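Local coordinates for protein O-ureido-L-serine synthase (Streptomyces lavendulae, PDB 3X44) that adds hydroxyurea to O-acetyl-L-serine with the help of pyridoxal 5'-phosphate, giving O-ureido-L-serine for the biosynthesis of the antibiotic D-cycloserine, at residues A[8-14]-A[44-48]. The protein carries 1 engineered substitution. Sequence-based numbering, arbitrary orientation.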
ATOM      1  N   LEU A   8       9.652  10.602  -8.080  1.00 20.87           N
ATOM      2  CA  LEU A   8      10.609  10.255  -7.029  1.00 20.08           C
ATOM      3  C   LEU A   8       9.904   9.776  -5.759  1.00 19.86           C
ATOM      4  O   LEU A   8      10.544   9.230  -4.857  1.00 17.00           O
ATOM      5  CB  LEU A   8      11.503  11.455  -6.696  1.00 22.85           C
ATOM      6  CG  LEU A   8      12.205  12.196  -7.843  1.00 23.60           C
ATOM      7  CD1 LEU A   8      13.178  13.227  -7.262  1.00 21.69           C
ATOM      8  CD2 LEU A   8      12.938  11.210  -8.744  1.00 24.66           C
ATOM      9  N   ASP A   9       8.590   9.983  -5.683  1.00 19.21           N
ATOM     10  CA  ASP A   9       7.837   9.561  -4.505  1.00 22.46           C
ATOM     11  C   ASP A   9       7.478   8.075  -4.580  1.00 22.67           C
ATOM     12  O   ASP A   9       6.849   7.530  -3.672  1.00 21.73           O
ATOM     13  CB  ASP A   9       6.560  10.407  -4.352  1.00 22.57           C
ATOM     14  CG  ASP A   9       6.861  11.884  -4.135  1.00 23.54           C
ATOM     15  OD1 ASP A   9       7.929  12.200  -3.567  1.00 23.32           O
ATOM     16  OD2 ASP A   9       6.037  12.733  -4.538  1.00 24.12           O
ATOM     17  N   THR A  10       7.887   7.425  -5.668  1.00 21.36           N
ATOM     18  CA  THR A  10       7.618   6.002  -5.849  1.00 19.53           C
ATOM     19  C   THR A  10       8.873   5.196  -5.569  1.00 19.09           C
ATOM     20  O   THR A  10       8.892   3.982  -5.741  1.00 17.15           O
ATOM     21  CB  THR A  10       7.153   5.680  -7.282  1.00 19.06           C
ATOM     22  OG1 THR A  10       8.249   5.848  -8.191  1.00 18.60           O
ATOM     23  CG2 THR A  10       6.000   6.592  -7.686  1.00 18.98           C
ATOM     24  N   ILE A  11       9.928   5.882  -5.141  1.00 18.17           N
ATOM     25  CA  ILE A  11      11.179   5.209  -4.835  1.00 16.20           C
ATOM     26  C   ILE A  11      11.076   4.437  -3.514  1.00 18.76           C
ATOM     27  O   ILE A  11      10.535   4.936  -2.525  1.00 17.18           O
ATOM     28  CB  ILE A  11      12.349   6.225  -4.762  1.00 16.64           C
ATOM     29  CG1 ILE A  11      12.743   6.654  -6.181  1.00 18.23           C
ATOM     30  CG2 ILE A  11      13.541   5.610  -4.029  1.00 14.96           C
ATOM     31  CD1 ILE A  11      13.753   7.785  -6.244  1.00 16.76           C
ATOM     32  N   GLY A  12      11.592   3.210  -3.515  1.00 18.06           N
ATOM     33  CA  GLY A  12      11.560   2.391  -2.321  1.00 16.07           C
ATOM     34  C   GLY A  12      10.327   1.512  -2.262  1.00 17.11           C
ATOM     35  O   GLY A  12       9.633   1.342  -3.264  1.00 15.33           O
ATOM     36  N   ARG A  13      10.072   0.950  -1.083  1.00 16.75           N
ATOM     37  CA  ARG A  13       8.932   0.081  -0.848  1.00 19.82           C
ATOM     38  C   ARG A  13       8.800  -0.987  -1.928  1.00 18.70           C
ATOM     39  O   ARG A  13       7.747  -1.142  -2.545  1.00 19.81           O
ATOM     40  CB  ARG A  13       7.647   0.917  -0.765  1.00 22.36           C
ATOM     41  CG  ARG A  13       7.574   1.779   0.486  1.00 25.30           C
ATOM     42  CD  ARG A  13       6.374   2.712   0.459  1.00 29.55           C
ATOM     43  NE  ARG A  13       6.172   3.312  -0.859  1.00 29.21           N
ATOM     44  CZ  ARG A  13       6.704   4.465  -1.252  1.00 30.56           C
ATOM     45  NH1 ARG A  13       7.479   5.161  -0.430  1.00 26.90           N
ATOM     46  NH2 ARG A  13       6.462   4.923  -2.476  1.00 32.31           N
ATOM     47  N   THR A  14       9.876  -1.727  -2.150  1.00 18.84           N
ATOM     48  CA  THR A  14       9.875  -2.773  -3.157  1.00 18.11           C
ATOM     49  C   THR A  14       9.375  -4.098  -2.606  1.00 16.47           C
ATOM     50  O   THR A  14       9.577  -4.422  -1.441  1.00 16.63           O
ATOM     51  CB  THR A  14      11.272  -2.987  -3.732  1.00 19.09           C
ATOM     52  OG1 THR A  14      12.180  -3.304  -2.671  1.00 19.02           O
ATOM     53  CG2 THR A  14      11.745  -1.729  -4.435  1.00 21.40           C
ATOM     54  N   ASP A  44      18.377   3.907  -6.992  1.00 21.40           N
ATOM     55  CA  ASP A  44      17.438   5.005  -6.805  1.00 21.10           C
ATOM     56  C   ASP A  44      17.424   5.514  -5.358  1.00 21.08           C
ATOM     57  O   ASP A  44      17.237   6.709  -5.110  1.00 19.61           O
ATOM     58  CB  ASP A  44      16.026   4.552  -7.167  1.00 22.06           C
ATOM     59  CG  ASP A  44      15.766   4.546  -8.661  1.00 20.69           C
ATOM     60  OD1 ASP A  44      14.578   4.506  -9.029  1.00 19.91           O
ATOM     61  OD2 ASP A  44      16.720   4.573  -9.466  1.00 21.97           O
ATOM     62  N   ARG A  45      17.607   4.602  -4.406  1.00 19.69           N
ATOM     63  CA  ARG A  45      17.591   4.969  -2.995  1.00 18.57           C
ATOM     64  C   ARG A  45      18.757   5.881  -2.629  1.00 19.13           C
ATOM     65  O   ARG A  45      18.600   6.837  -1.873  1.00 18.76           O
ATOM     66  CB  ARG A  45      17.623   3.715  -2.121  1.00 20.72           C
ATOM     67  CG  ARG A  45      16.408   2.804  -2.282  1.00 19.87           C
ATOM     68  CD  ARG A  45      16.663   1.449  -1.635  1.00 19.96           C
ATOM     69  NE  ARG A  45      15.610   0.478  -1.924  1.00 21.06           N
ATOM     70  CZ  ARG A  45      14.542   0.282  -1.154  1.00 19.68           C
ATOM     71  NH1 ARG A  45      14.383   0.994  -0.046  1.00 18.09           N
ATOM     72  NH2 ARG A  45      13.635  -0.632  -1.493  1.00 16.27           N
ATOM     73  N   LEU A  46      19.927   5.573  -3.172  1.00 17.10           N
ATOM     74  CA  LEU A  46      21.119   6.356  -2.913  1.00 18.36           C
ATOM     75  C   LEU A  46      21.024   7.713  -3.609  1.00 20.91           C
ATOM     76  O   LEU A  46      21.292   8.749  -3.002  1.00 21.17           O
ATOM     77  CB  LEU A  46      22.346   5.592  -3.417  1.00 21.33           C
ATOM     78  CG  LEU A  46      23.734   6.230  -3.345  1.00 24.08           C
ATOM     79  CD1 LEU A  46      24.780   5.126  -3.348  1.00 24.01           C
ATOM     80  CD2 LEU A  46      23.951   7.158  -4.530  1.00 22.84           C
ATOM     81  N   ALA A  47      20.632   7.700  -4.882  1.00 19.96           N
ATOM     82  CA  ALA A  47      20.523   8.925  -5.662  1.00 20.16           C
ATOM     83  C   ALA A  47      19.630   9.966  -5.006  1.00 20.77           C
ATOM     84  O   ALA A  47      20.000  11.134  -4.910  1.00 21.22           O
ATOM     85  CB  ALA A  47      20.018   8.607  -7.061  1.00 15.46           C
ATOM     86  N   LEU A  48      18.453   9.539  -4.567  1.00 19.75           N
ATOM     87  CA  LEU A  48      17.505  10.434  -3.916  1.00 20.15           C
ATOM     88  C   LEU A  48      18.070  10.931  -2.588  1.00 19.19           C
ATOM     89  O   LEU A  48      18.010  12.123  -2.274  1.00 16.14           O
ATOM     90  CB  LEU A  48      16.183   9.701  -3.661  1.00 21.14           C
ATOM     91  CG  LEU A  48      15.102  10.482  -2.916  1.00 24.26           C
ATOM     92  CD1 LEU A  48      14.602  11.619  -3.792  1.00 24.64           C
ATOM     93  CD2 LEU A  48      13.966   9.550  -2.540  1.00 27.32           C
TER
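L8, in the 3-10 segment, opens the contact with one methyl-to-methyl touch: its CD1 lies 4.1 Å from CD1 of L48. I11 carries most of the apolar packing and buries more surface here than any other residue. Its CD1 rests 4.0 Å from CB of L48 and 3.8 Å from the backbone O of D44, an oxygen already bonded to N of L48 within the helix. CG1, anti to the carbonyl carbon (chi1 -75°), runs past the D44 side chain, whose OD1 is held by N of G39. G12 has no side chain, and its CA sits 3.6 Å above one face of the R45 guanidinium, displaced toward the rim. R13 starts away from the helix, and its NH2 donates to O of D9 (2.9 Å, N-H...O 155°). T14 OG1, hydrogen-bonded to E34 and K32, lies at the edge of the same guanidinium, 3.3 Å from NH2 of R45. Salt bridges to E34 and E159 anchor that arginine, and E159 also accepts from N of R13 and N of T14, thus tying loop and helix together. In this type II PLP-enzyme fold, the loop leading into strand 16-18 thereby packs on the first turns of helix 43-56, which begins at the cofactor-lysine position (engineered A43); helix 73-85 touches L8 and D44, and helix 147-164 touches R45 and L48.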